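Local coordinates for ferredoxin-NADP reductase (Neisseria gonorrhoeae, PDB 5UFA), which probably catalyses FAD-dependent electron transfer between NADP(H) and ferredoxin or flavodoxin, binding NADP in a domain separate from the flavin-binding one, at residues Asp119-Val124 with Pro224-Phe229; Gly110-Glu115 with Met230-Pro235; Ser156-Glu161 with Val190-Ala195. All coordinates share one frame; numbering follows the deposited sequence.

Contact 1. Residues Asp119-Val124 with Pro224-Phe229; sequences DGKDLV and PESTRF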
loop_
_atom_site.group_PDB
_atom_site.type_symbol
_atom_site.label_atom_id
_atom_site.label_comp_id
_atom_site.label_asym_id
_atom_site.label_seq_id
_atom_site.Cartn_x
_atom_site.Cartn_y
_atom_site.Cartn_z
ATOM N N ASP A 119 14.800 2.198 15.284
ATOM C CA ASP A 119 15.976 2.265 14.430
ATOM C C ASP A 119 15.801 1.311 13.245
ATOM O O ASP A 119 14.703 0.825 12.951
ATOM C CB ASP A 119 17.211 1.912 15.262
ATOM C CG ASP A 119 17.007 0.644 16.090
ATOM O OD1 ASP A 119 16.062 -0.117 15.776
ATOM O OD2 ASP A 119 17.780 0.410 17.056
ATOM N N GLY A 120 16.912 1.030 12.572
ATOM C CA GLY A 120 16.898 0.165 11.420
ATOM C C GLY A 120 17.620 0.821 10.263
ATOM O O GLY A 120 17.445 2.013 9.994
ATOM N N LYS A 121 18.415 0.043 9.545
ATOM C CA LYS A 121 19.156 0.602 8.427
ATOM C C LYS A 121 18.328 0.600 7.145
ATOM O O LYS A 121 18.340 1.581 6.394
ATOM C CB LYS A 121 20.460 -0.186 8.244
ATOM C CG LYS A 121 21.565 0.542 7.494
ATOM C CD LYS A 121 22.836 -0.307 7.364
ATOM C CE LYS A 121 22.949 -0.986 5.989
ATOM N NZ LYS A 121 22.437 -2.405 5.918
ATOM N N ASP A 122 17.545 -0.450 6.921
ATOM C CA ASP A 122 16.911 -0.688 5.636
ATOM C C ASP A 122 15.433 -0.979 5.845
ATOM O O ASP A 122 15.081 -1.916 6.569
ATOM C CB ASP A 122 17.598 -1.852 4.925
ATOM C CG ASP A 122 19.083 -1.695 4.894
ATOM O OD1 ASP A 122 19.528 -0.743 4.240
ATOM O OD2 ASP A 122 19.808 -2.500 5.521
ATOM N N LEU A 123 14.570 -0.169 5.237
ATOM C CA LEU A 123 13.133 -0.394 5.282
ATOM C C LEU A 123 12.718 -1.179 4.041
ATOM O O LEU A 123 13.025 -0.773 2.910
ATOM C CB LEU A 123 12.370 0.934 5.366
ATOM C CG LEU A 123 10.831 0.881 5.488
ATOM C CD1 LEU A 123 10.448 0.326 6.833
ATOM C CD2 LEU A 123 10.161 2.251 5.280
ATOM N N VAL A 124 12.024 -2.297 4.249
ATOM C CA VAL A 124 11.531 -3.134 3.154
ATOM C C VAL A 124 10.015 -3.227 3.277
ATOM O O VAL A 124 9.500 -3.762 4.267
ATOM C CB VAL A 124 12.159 -4.539 3.167
ATOM C CG1 VAL A 124 11.585 -5.418 2.012
ATOM C CG2 VAL A 124 13.667 -4.449 3.106
ATOM N N PRO A 224 17.798 -9.510 11.028
ATOM C CA PRO A 224 16.961 -8.917 12.090
ATOM C C PRO A 224 17.555 -7.670 12.725
ATOM O O PRO A 224 16.798 -6.821 13.212
ATOM C CB PRO A 224 16.850 -10.052 13.117
ATOM C CG PRO A 224 17.035 -11.307 12.297
ATOM C CD PRO A 224 18.020 -10.954 11.224
ATOM N N GLU A 225 18.878 -7.508 12.698
ATOM C CA GLU A 225 19.490 -6.363 13.360
ATOM C C GLU A 225 19.271 -5.064 12.586
ATOM O O GLU A 225 19.132 -4.001 13.199
ATOM C CB GLU A 225 20.989 -6.625 13.567
ATOM N N SER A 226 19.227 -5.125 11.254
ATOM C CA SER A 226 19.260 -3.933 10.425
ATOM C C SER A 226 18.037 -3.731 9.538
ATOM O O SER A 226 17.833 -2.616 9.044
ATOM C CB SER A 226 20.499 -3.964 9.525
ATOM O OG SER A 226 20.492 -5.161 8.773
ATOM N N THR A 227 17.221 -4.753 9.323
ATOM C CA THR A 227 16.122 -4.664 8.383
ATOM C C THR A 227 14.800 -4.522 9.126
ATOM O O THR A 227 14.566 -5.185 10.138
ATOM C CB THR A 227 16.129 -5.895 7.477
ATOM O OG1 THR A 227 17.461 -6.058 6.981
ATOM C CG2 THR A 227 15.180 -5.737 6.298
ATOM N N ARG A 228 13.943 -3.635 8.622
ATOM C CA ARG A 228 12.610 -3.405 9.164
ATOM C C ARG A 228 11.591 -3.633 8.059
ATOM O O ARG A 228 11.696 -3.029 6.984
ATOM C CB ARG A 228 12.501 -1.991 9.723
ATOM C CG ARG A 228 13.507 -1.721 10.827
ATOM C CD ARG A 228 13.292 -2.594 12.074
ATOM N NE ARG A 228 14.323 -2.331 13.086
ATOM C CZ ARG A 228 15.481 -2.981 13.164
ATOM N NH1 ARG A 228 15.762 -3.960 12.315
ATOM N NH2 ARG A 228 16.363 -2.653 14.100
ATOM N N PHE A 229 10.602 -4.489 8.337
ATOM C CA PHE A 229 9.630 -4.962 7.357
ATOM C C PHE A 229 8.234 -4.394 7.582
ATOM O O PHE A 229 7.721 -4.413 8.703
ATOM C CB PHE A 229 9.517 -6.486 7.385
ATOM C CG PHE A 229 10.632 -7.181 6.713
ATOM C CD1 PHE A 229 10.623 -7.330 5.332
ATOM C CD2 PHE A 229 11.683 -7.708 7.440
ATOM C CE1 PHE A 229 11.671 -7.979 4.678
ATOM C CE2 PHE A 229 12.726 -8.373 6.797
ATOM C CZ PHE A 229 12.716 -8.514 5.415
HETATM O O HOH W 1 13.009 -1.396 15.199
#
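Arg228 and Asp119 make the salt bridge of this contact, with Arg228 NH2 3.1 Å from Asp119 OD1. The bond leaves in the guanidinium plane but reaches OD1 from above the carboxylate, 55° out of its plane, so it is a single-oxygen contact and not a flat two-point pairing. A bend at chi2 (-64°) folds the arginine back along its own segment, where further bonds fix its rotation: NH1 donates a hydrogen bond to Thr227 O at 2.8 Å, and NH2 donates one to Glu225 O. A water lies 2.7 Å from Arg228 NE, and its link to Asp119 OD1 is weak. One guanidinium face is covered by Gly120, whose CA sits 3.9 Å from Arg228 CZ. Gly120 has a positive phi, a backbone shape that favours glycine.

The backbone bonds follow parallel strand pairing, the two short strands running 25° apart. Where the pairing begins, Ser226 O accepts two donors, Lys121 N at 2.8 Å and Asp122 N at 3.0 Å. Arg228 N then binds Asp122 O at 2.9 Å, and Val124 N closes on Arg228 O.

Apolar packing lies on the sheet face that carries Asp122, Val124, Thr227 and Phe229. Val124 and Phe229 run side by side, with Val124 CG1 3.7 Å from Phe229 CE1, while the other valine methyl, CG2, meets Thr227 CG2. Leu123 and Arg228 are on the opposite face.

The paired strands 122-128 and 227-233 are neighbouring interior strands of the parallel sheet of the NADP-binding domain. Strand 150-157 flanks the first, Thr150 and Asn152 bonding Leu123, and strand 261-265 flanks the second through Phe229 and Met262. Tyr250 meets the Phe229 ring edge-to-face.

Contact 2. Residues Gly110-Glu115 with Met230-Pro235; sequences GFLLPE and MICGNP. With NAP (NADP nicotinamide-adenine-dinucleotide phosphate), chain E.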
loop_
_atom_site.group_PDB
_atom_site.type_symbol
_atom_site.label_atom_id
_atom_site.label_comp_id
_atom_site.label_asym_id
_atom_site.label_seq_id
_atom_site.Cartn_x
_atom_site.Cartn_y
_atom_site.Cartn_z
ATOM N N GLY A 110 -5.598 3.253 11.230
ATOM C CA GLY A 110 -4.570 2.315 10.818
ATOM C C GLY A 110 -3.259 2.479 11.553
ATOM O O GLY A 110 -2.885 3.580 11.973
ATOM N N PHE A 111 -2.518 1.377 11.655
ATOM C CA PHE A 111 -1.294 1.366 12.441
ATOM C C PHE A 111 -0.051 1.062 11.617
ATOM O O PHE A 111 0.994 0.753 12.195
ATOM C CB PHE A 111 -1.438 0.371 13.594
ATOM C CG PHE A 111 -2.667 0.601 14.441
ATOM C CD1 PHE A 111 -3.890 0.033 14.086
ATOM C CD2 PHE A 111 -2.611 1.373 15.590
ATOM C CE1 PHE A 111 -5.030 0.238 14.862
ATOM C CE2 PHE A 111 -3.756 1.575 16.381
ATOM C CZ PHE A 111 -4.958 1.010 16.014
ATOM N N LEU A 112 -0.138 1.073 10.286
ATOM C CA LEU A 112 1.045 0.912 9.430
ATOM C C LEU A 112 1.884 2.187 9.480
ATOM O O LEU A 112 1.806 3.053 8.609
ATOM C CB LEU A 112 0.630 0.612 8.003
ATOM C CG LEU A 112 0.639 -0.803 7.445
ATOM C CD1 LEU A 112 0.564 -0.700 5.908
ATOM C CD2 LEU A 112 1.875 -1.573 7.878
ATOM N N LEU A 113 2.711 2.311 10.513
ATOM C CA LEU A 113 3.426 3.562 10.772
ATOM C C LEU A 113 4.908 3.284 11.027
ATOM O O LEU A 113 5.308 2.954 12.158
ATOM C CB LEU A 113 2.766 4.307 11.929
ATOM C CG LEU A 113 1.236 4.431 11.731
ATOM C CD1 LEU A 113 0.455 4.551 13.044
ATOM C CD2 LEU A 113 0.832 5.556 10.757
ATOM N N PRO A 114 5.746 3.392 9.996
ATOM C CA PRO A 114 7.154 2.986 10.137
ATOM C C PRO A 114 7.962 3.833 11.094
ATOM O O PRO A 114 9.007 3.368 11.574
ATOM C CB PRO A 114 7.696 3.089 8.703
ATOM C CG PRO A 114 6.680 3.898 7.955
ATOM C CD PRO A 114 5.371 3.651 8.595
ATOM N N GLU A 115 7.512 5.041 11.406
ATOM C CA GLU A 115 8.237 5.859 12.362
ATOM C C GLU A 115 8.171 5.286 13.770
ATOM O O GLU A 115 8.942 5.719 14.636
ATOM C CB GLU A 115 7.683 7.277 12.360
ATOM C CG GLU A 115 8.196 8.108 11.236
ATOM C CD GLU A 115 7.313 9.297 10.968
ATOM O OE1 GLU A 115 7.199 10.168 11.865
ATOM O OE2 GLU A 115 6.741 9.357 9.865
ATOM N N MET A 230 7.600 -3.970 6.487
ATOM C CA MET A 230 6.179 -3.648 6.435
ATOM C C MET A 230 5.523 -4.636 5.482
ATOM O O MET A 230 6.068 -4.912 4.407
ATOM C CB MET A 230 5.913 -2.244 5.887
ATOM C CG MET A 230 6.860 -1.141 6.309
ATOM S SD MET A 230 6.548 -0.567 7.964
ATOM C CE MET A 230 4.959 0.228 7.784
ATOM N N ILE A 231 4.343 -5.139 5.843
ATOM C CA ILE A 231 3.616 -6.089 5.003
ATOM C C ILE A 231 2.184 -5.622 4.829
ATOM O O ILE A 231 1.462 -5.444 5.816
ATOM C CB ILE A 231 3.613 -7.514 5.580
ATOM C CG1 ILE A 231 4.982 -7.884 6.182
ATOM C CG2 ILE A 231 3.209 -8.497 4.475
ATOM C CD1 ILE A 231 5.001 -9.244 6.873
ATOM N N CYS A 232 1.747 -5.487 3.578
ATOM C CA CYS A 232 0.348 -5.152 3.331
ATOM C C CYS A 232 -0.138 -5.817 2.053
ATOM O O CYS A 232 0.395 -5.588 0.964
ATOM C CB CYS A 232 0.152 -3.648 3.251
ATOM S SG CYS A 232 -1.576 -3.197 2.910
ATOM N N GLY A 233 -1.194 -6.594 2.169
ATOM C CA GLY A 233 -1.753 -7.168 0.964
ATOM C C GLY A 233 -2.727 -8.265 1.292
ATOM O O GLY A 233 -3.397 -8.232 2.332
ATOM N N ASN A 234 -2.813 -9.223 0.370
ATOM C CA ASN A 234 -3.697 -10.361 0.519
ATOM C C ASN A 234 -3.506 -11.009 1.894
ATOM O O ASN A 234 -2.377 -11.358 2.259
ATOM C CB ASN A 234 -3.407 -11.369 -0.583
ATOM C CG ASN A 234 -4.372 -12.540 -0.574
ATOM O OD1 ASN A 234 -4.603 -13.190 0.453
ATOM N ND2 ASN A 234 -4.920 -12.834 -1.740
ATOM N N PRO A 235 -4.577 -11.204 2.658
ATOM C CA PRO A 235 -4.441 -11.821 3.983
ATOM C C PRO A 235 -3.675 -13.138 3.994
ATOM O O PRO A 235 -2.952 -13.412 4.964
ATOM C CB PRO A 235 -5.902 -12.009 4.412
ATOM C CG PRO A 235 -6.645 -10.941 3.669
ATOM C CD PRO A 235 -5.963 -10.809 2.356
HETATM P PA NAP E . -4.410 -11.210 -5.370
HETATM O O1A NAP E . -4.184 -11.083 -3.921
HETATM O O2A NAP E . -5.237 -12.477 -5.696
HETATM O O5B NAP E . -2.999 -11.280 -6.177
HETATM C C5B NAP E . -2.005 -10.249 -6.046
HETATM C C4B NAP E . -0.693 -10.934 -5.771
HETATM O O4B NAP E . -0.732 -11.621 -4.494
HETATM C C3B NAP E . -0.274 -11.993 -6.794
HETATM O O3B NAP E . 1.123 -11.852 -7.022
HETATM C C2B NAP E . -0.532 -13.299 -6.041
HETATM O O2B NAP E . 0.208 -14.453 -6.489
HETATM C C1B NAP E . -0.104 -12.877 -4.648
HETATM N N9A NAP E . -0.542 -13.795 -3.605
HETATM C C8A NAP E . -1.788 -14.342 -3.453
HETATM N N7A NAP E . -1.894 -15.164 -2.437
HETATM C C5A NAP E . -0.622 -15.166 -1.885
HETATM C C6A NAP E . -0.056 -15.883 -0.813
HETATM N N6A NAP E . -0.729 -16.762 -0.070
HETATM N N1A NAP E . 1.257 -15.694 -0.555
HETATM C C2A NAP E . 1.949 -14.850 -1.327
HETATM N N3A NAP E . 1.523 -14.121 -2.364
HETATM C C4A NAP E . 0.222 -14.326 -2.593
HETATM O O3 NAP E . -5.191 -9.915 -5.856
HETATM P PN NAP E . -5.653 -9.449 -7.310
HETATM O O1N NAP E . -5.645 -7.971 -7.398
HETATM O O2N NAP E . -4.877 -10.220 -8.305
HETATM O O5D NAP E . -7.175 -9.910 -7.255
HETATM C C5D NAP E . -8.152 -9.435 -8.206
HETATM C C4D NAP E . -9.381 -10.315 -8.150
HETATM O O4D NAP E . -9.087 -11.618 -8.709
HETATM C C3D NAP E . -9.938 -10.586 -6.752
HETATM O O3D NAP E . -11.342 -10.778 -6.829
HETATM C C2D NAP E . -9.281 -11.914 -6.390
HETATM O O2D NAP E . -9.959 -12.608 -5.348
HETATM C C1D NAP E . -9.337 -12.613 -7.746
HETATM N N1N NAP E . -8.278 -13.703 -7.898
HETATM C C2N NAP E . -7.115 -13.286 -8.427
HETATM C C3N NAP E . -6.065 -14.170 -8.571
HETATM C C7N NAP E . -4.736 -13.687 -9.062
HETATM O O7N NAP E . -3.832 -14.491 -9.236
HETATM N N7N NAP E . -4.598 -12.392 -9.308
HETATM C C4N NAP E . -6.248 -15.491 -8.181
HETATM C C5N NAP E . -7.457 -15.891 -7.642
HETATM C C6N NAP E . -8.471 -14.977 -7.506
HETATM P P2B NAP E . -0.472 -15.479 -7.552
HETATM O O1X NAP E . -0.676 -14.739 -8.837
HETATM O O2X NAP E . 0.511 -16.657 -7.611
HETATM O O3X NAP E . -1.813 -15.962 -6.982
#
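The Pro114 ring turns one face to the methyl of Met230: Met230 CE is 3.5 Å from Pro114 CD and 4.1 Å from both Pro114 CB and Pro114 CG. Met230 SD stands 3.9 Å from Pro114 CB, and the two side chains cross at about a right angle. The flat amide of Asn234, at the far end of segment 230-235, points to the cofactor: ND2 donates to O1A of the NADP pyrophosphate at 2.9 Å, nearly straight (172°), while OD1 caps Glu236 N at the start of helix 235-247.

Leu112 is the second apolar partner. Its CD2 meets Met230 CE at 3.6 Å, the two side chains running past each other head to tail, and its CD1 reaches Cys232 CB at 4.0 Å. One methyl, Met230 CE, is therefore held between Leu112 and Pro114, placed there by a methionine chain bent at both chi2 and chi3 (-77° and -68°).

The loop that brings these groups in contains an inverse gamma turn centred on Leu112, with a weak bond from Leu113 N to Phe111 O. It connects strand 101-105 of the antiparallel flavin-binding sheet to strand 122-128 of the parallel sheet, and here it packs across strand 227-233. Pro134 and Phe135 of helix 133-138 cover the same side chains, Pro134 touching Leu112 and Cys232, Phe135 touching Met230 and Cys232.

Contact 3. Residues Ser156-Glu161 with Val190-Ala195; sequences SVSFPE and VTTRAA. With NAP (NADP nicotinamide-adenine-dinucleotide phosphate), chain E.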
loop_
_atom_site.group_PDB
_atom_site.type_symbol
_atom_site.label_atom_id
_atom_site.label_comp_id
_atom_site.label_asym_id
_atom_site.label_seq_id
_atom_site.Cartn_x
_atom_site.Cartn_y
_atom_site.Cartn_z
ATOM N N SER A 156 3.993 -7.355 -5.528
ATOM C CA SER A 156 3.662 -8.615 -6.195
ATOM C C SER A 156 2.287 -8.508 -6.844
ATOM O O SER A 156 1.294 -8.217 -6.163
ATOM C CB SER A 156 3.684 -9.793 -5.221
ATOM O OG SER A 156 3.385 -11.004 -5.906
ATOM N N VAL A 157 2.239 -8.747 -8.156
ATOM C CA VAL A 157 0.999 -8.855 -8.916
ATOM C C VAL A 157 1.132 -10.048 -9.856
ATOM O O VAL A 157 2.224 -10.577 -10.071
ATOM C CB VAL A 157 0.694 -7.575 -9.724
ATOM C CG1 VAL A 157 0.527 -6.381 -8.810
ATOM C CG2 VAL A 157 1.804 -7.343 -10.722
ATOM N N SER A 158 0.012 -10.455 -10.452
ATOM C CA SER A 158 0.070 -11.632 -11.314
ATOM C C SER A 158 0.679 -11.321 -12.676
ATOM O O SER A 158 1.436 -12.139 -13.214
ATOM C CB SER A 158 -1.322 -12.238 -11.478
ATOM O OG SER A 158 -1.711 -12.856 -10.262
ATOM N N PHE A 159 0.352 -10.174 -13.264
ATOM C CA PHE A 159 0.806 -9.866 -14.615
ATOM C C PHE A 159 1.326 -8.442 -14.680
ATOM O O PHE A 159 0.828 -7.565 -13.962
ATOM C CB PHE A 159 -0.325 -10.049 -15.640
ATOM C CG PHE A 159 -0.798 -11.472 -15.769
ATOM C CD1 PHE A 159 -1.827 -11.950 -14.974
ATOM C CD2 PHE A 159 -0.200 -12.341 -16.678
ATOM C CE1 PHE A 159 -2.262 -13.264 -15.094
ATOM C CE2 PHE A 159 -0.640 -13.664 -16.805
ATOM C CZ PHE A 159 -1.669 -14.124 -16.009
ATOM N N PRO A 160 2.323 -8.181 -15.540
ATOM C CA PRO A 160 2.973 -6.848 -15.554
ATOM C C PRO A 160 2.038 -5.685 -15.877
ATOM O O PRO A 160 2.346 -4.542 -15.510
ATOM C CB PRO A 160 4.063 -7.003 -16.623
ATOM C CG PRO A 160 3.657 -8.182 -17.449
ATOM C CD PRO A 160 2.925 -9.103 -16.520
ATOM N N GLU A 161 0.936 -5.924 -16.600
ATOM C CA GLU A 161 -0.047 -4.867 -16.849
ATOM C C GLU A 161 -0.685 -4.351 -15.577
ATOM O O GLU A 161 -1.320 -3.298 -15.605
ATOM C CB GLU A 161 -1.149 -5.344 -17.783
ATOM C CG GLU A 161 -0.675 -5.620 -19.182
ATOM C CD GLU A 161 -0.128 -7.015 -19.329
ATOM O OE1 GLU A 161 0.161 -7.409 -20.480
ATOM O OE2 GLU A 161 0.062 -7.695 -18.288
ATOM N N VAL A 190 7.381 -7.870 -8.757
ATOM C CA VAL A 190 7.222 -9.315 -8.775
ATOM C C VAL A 190 5.949 -9.604 -9.546
ATOM O O VAL A 190 4.871 -9.121 -9.171
ATOM C CB VAL A 190 7.129 -9.901 -7.360
ATOM C CG1 VAL A 190 6.888 -11.407 -7.410
ATOM C CG2 VAL A 190 8.364 -9.546 -6.531
ATOM N N THR A 191 6.072 -10.358 -10.639
ATOM C CA THR A 191 4.923 -10.837 -11.404
ATOM C C THR A 191 4.884 -12.356 -11.293
ATOM O O THR A 191 5.828 -13.037 -11.703
ATOM C CB THR A 191 4.962 -10.379 -12.867
ATOM O OG1 THR A 191 6.205 -10.739 -13.476
ATOM C CG2 THR A 191 4.761 -8.876 -12.962
ATOM N N THR A 192 3.797 -12.881 -10.729
ATOM C CA THR A 192 3.746 -14.281 -10.321
ATOM C C THR A 192 3.278 -15.235 -11.411
ATOM O O THR A 192 3.529 -16.443 -11.294
ATOM C CB THR A 192 2.832 -14.436 -9.111
ATOM O OG1 THR A 192 1.580 -13.786 -9.381
ATOM C CG2 THR A 192 3.487 -13.761 -7.911
ATOM N N ARG A 193 2.586 -14.735 -12.447
ATOM C CA ARG A 193 2.044 -15.574 -13.511
ATOM C C ARG A 193 2.538 -15.228 -14.903
ATOM O O ARG A 193 2.029 -15.800 -15.874
ATOM C CB ARG A 193 0.521 -15.519 -13.491
ATOM C CG ARG A 193 0.004 -15.973 -12.188
ATOM C CD ARG A 193 -1.481 -16.110 -12.144
ATOM N NE ARG A 193 -1.804 -16.901 -10.980
ATOM C CZ ARG A 193 -2.996 -16.968 -10.425
ATOM N NH1 ARG A 193 -3.966 -16.175 -10.843
ATOM N NH2 ARG A 193 -3.179 -17.746 -9.379
ATOM N N ALA A 194 3.478 -14.298 -15.038
ATOM C CA ALA A 194 4.125 -14.040 -16.319
ATOM C C ALA A 194 5.459 -13.360 -16.051
ATOM O O ALA A 194 5.665 -12.743 -15.000
ATOM C CB ALA A 194 3.255 -13.186 -17.245
ATOM N N ALA A 195 6.349 -13.452 -17.033
ATOM C CA ALA A 195 7.659 -12.832 -16.931
ATOM C C ALA A 195 7.535 -11.314 -16.904
ATOM O O ALA A 195 6.606 -10.732 -17.468
ATOM C CB ALA A 195 8.536 -13.258 -18.106
HETATM P PA NAP E . -4.410 -11.210 -5.370
HETATM O O1A NAP E . -4.184 -11.083 -3.921
HETATM O O2A NAP E . -5.237 -12.477 -5.696
HETATM O O5B NAP E . -2.999 -11.280 -6.177
HETATM C C5B NAP E . -2.005 -10.249 -6.046
HETATM C C4B NAP E . -0.693 -10.934 -5.771
HETATM O O4B NAP E . -0.732 -11.621 -4.494
HETATM C C3B NAP E . -0.274 -11.993 -6.794
HETATM O O3B NAP E . 1.123 -11.852 -7.022
HETATM C C2B NAP E . -0.532 -13.299 -6.041
HETATM O O2B NAP E . 0.208 -14.453 -6.489
HETATM C C1B NAP E . -0.104 -12.877 -4.648
HETATM N N9A NAP E . -0.542 -13.795 -3.605
HETATM C C8A NAP E . -1.788 -14.342 -3.453
HETATM N N7A NAP E . -1.894 -15.164 -2.437
HETATM C C5A NAP E . -0.622 -15.166 -1.885
HETATM C C6A NAP E . -0.056 -15.883 -0.813
HETATM N N6A NAP E . -0.729 -16.762 -0.070
HETATM N N1A NAP E . 1.257 -15.694 -0.555
HETATM C C2A NAP E . 1.949 -14.850 -1.327
HETATM N N3A NAP E . 1.523 -14.121 -2.364
HETATM C C4A NAP E . 0.222 -14.326 -2.593
HETATM O O3 NAP E . -5.191 -9.915 -5.856
HETATM P PN NAP E . -5.653 -9.449 -7.310
HETATM O O1N NAP E . -5.645 -7.971 -7.398
HETATM O O2N NAP E . -4.877 -10.220 -8.305
HETATM O O5D NAP E . -7.175 -9.910 -7.255
HETATM C C5D NAP E . -8.152 -9.435 -8.206
HETATM C C4D NAP E . -9.381 -10.315 -8.150
HETATM O O4D NAP E . -9.087 -11.618 -8.709
HETATM C C3D NAP E . -9.938 -10.586 -6.752
HETATM O O3D NAP E . -11.342 -10.778 -6.829
HETATM C C2D NAP E . -9.281 -11.914 -6.390
HETATM O O2D NAP E . -9.959 -12.608 -5.348
HETATM C C1D NAP E . -9.337 -12.613 -7.746
HETATM N N1N NAP E . -8.278 -13.703 -7.898
HETATM C C2N NAP E . -7.115 -13.286 -8.427
HETATM C C3N NAP E . -6.065 -14.170 -8.571
HETATM C C7N NAP E . -4.736 -13.687 -9.062
HETATM O O7N NAP E . -3.832 -14.491 -9.236
HETATM N N7N NAP E . -4.598 -12.392 -9.308
HETATM C C4N NAP E . -6.248 -15.491 -8.181
HETATM C C5N NAP E . -7.457 -15.891 -7.642
HETATM C C6N NAP E . -8.471 -14.977 -7.506
HETATM P P2B NAP E . -0.472 -15.479 -7.552
HETATM O O1X NAP E . -0.676 -14.739 -8.837
HETATM O O2X NAP E . 0.511 -16.657 -7.611
HETATM O O3X NAP E . -1.813 -15.962 -6.982
#
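At the carboxyl ends of strands 150-157 and 184-191, Ser156, Ser158 and Thr192 line part of the site for the 2'-phosphate and adenosine ribose of NADP. Ser156 OG lies 2.7 Å from the ribose hydroxyl O3B, a hydrogen bond in which either oxygen could be the donor. Thr192 OG1 touches both parts of the ligand: it accepts from O3B at 3.1 Å and donates to phosphate oxygen O1X at 2.5 Å. Its chi1 of 50°, with OG1 between the backbone N and the carbonyl carbon, brings the hydroxyl there. Ser158 OG is 2.6 Å from O1X, although the destination of its proton is not settled. Arg204 NH2 also hydrogen-bonds the NADP.

The site rests on a parallel pairing typical of a Rossmann-like NADP-binding sheet, whose nucleotide lies at the carboxyl edge. Val157 N binds Val190 O at 2.8 Å, then Val157 O receives Thr192 N at 2.9 Å. Beyond the strands, Arg193 N bonds to Ser158 O at 2.9 Å and so ties the two binding loops together.

Arg193 extends from CG to NE. O1X lies above one face of its guanidinium, toward the rim, but the group is modelled too close to the nicotinamide carboxamide, so its exact placement is doubtful. Further back, Arg193 CB sits over the Phe159 ring, 4.0 Å from the centroid and 27° off the normal, a CH-pi contact. Ala194 CB packs obliquely against the same ring.

All three contacts reach the parallel sheet of the NADP-binding domain. Contacts 1 and 2 are successive along strand 227-233, their centres about 15 Å apart, and meet where Val124 O faces Met230 N at 2.9 Å, probably hydrogen-bonded. Contact 3 lies on strands 150-157 and 184-191, on the other side of strand 122-128 from strand 227-233, its centre about 26 Å from that of contact 1 and 22 Å from that of contact 2. In sequence, contact 2 encloses contact 1, which encloses contact 3. Contact 1 joins two interior strands, contact 2 brings in the loop from the flavin-binding domain, and Asn234 at its end meets the NADP pyrophosphate, while contact 3 meets its 2'-phosphate end.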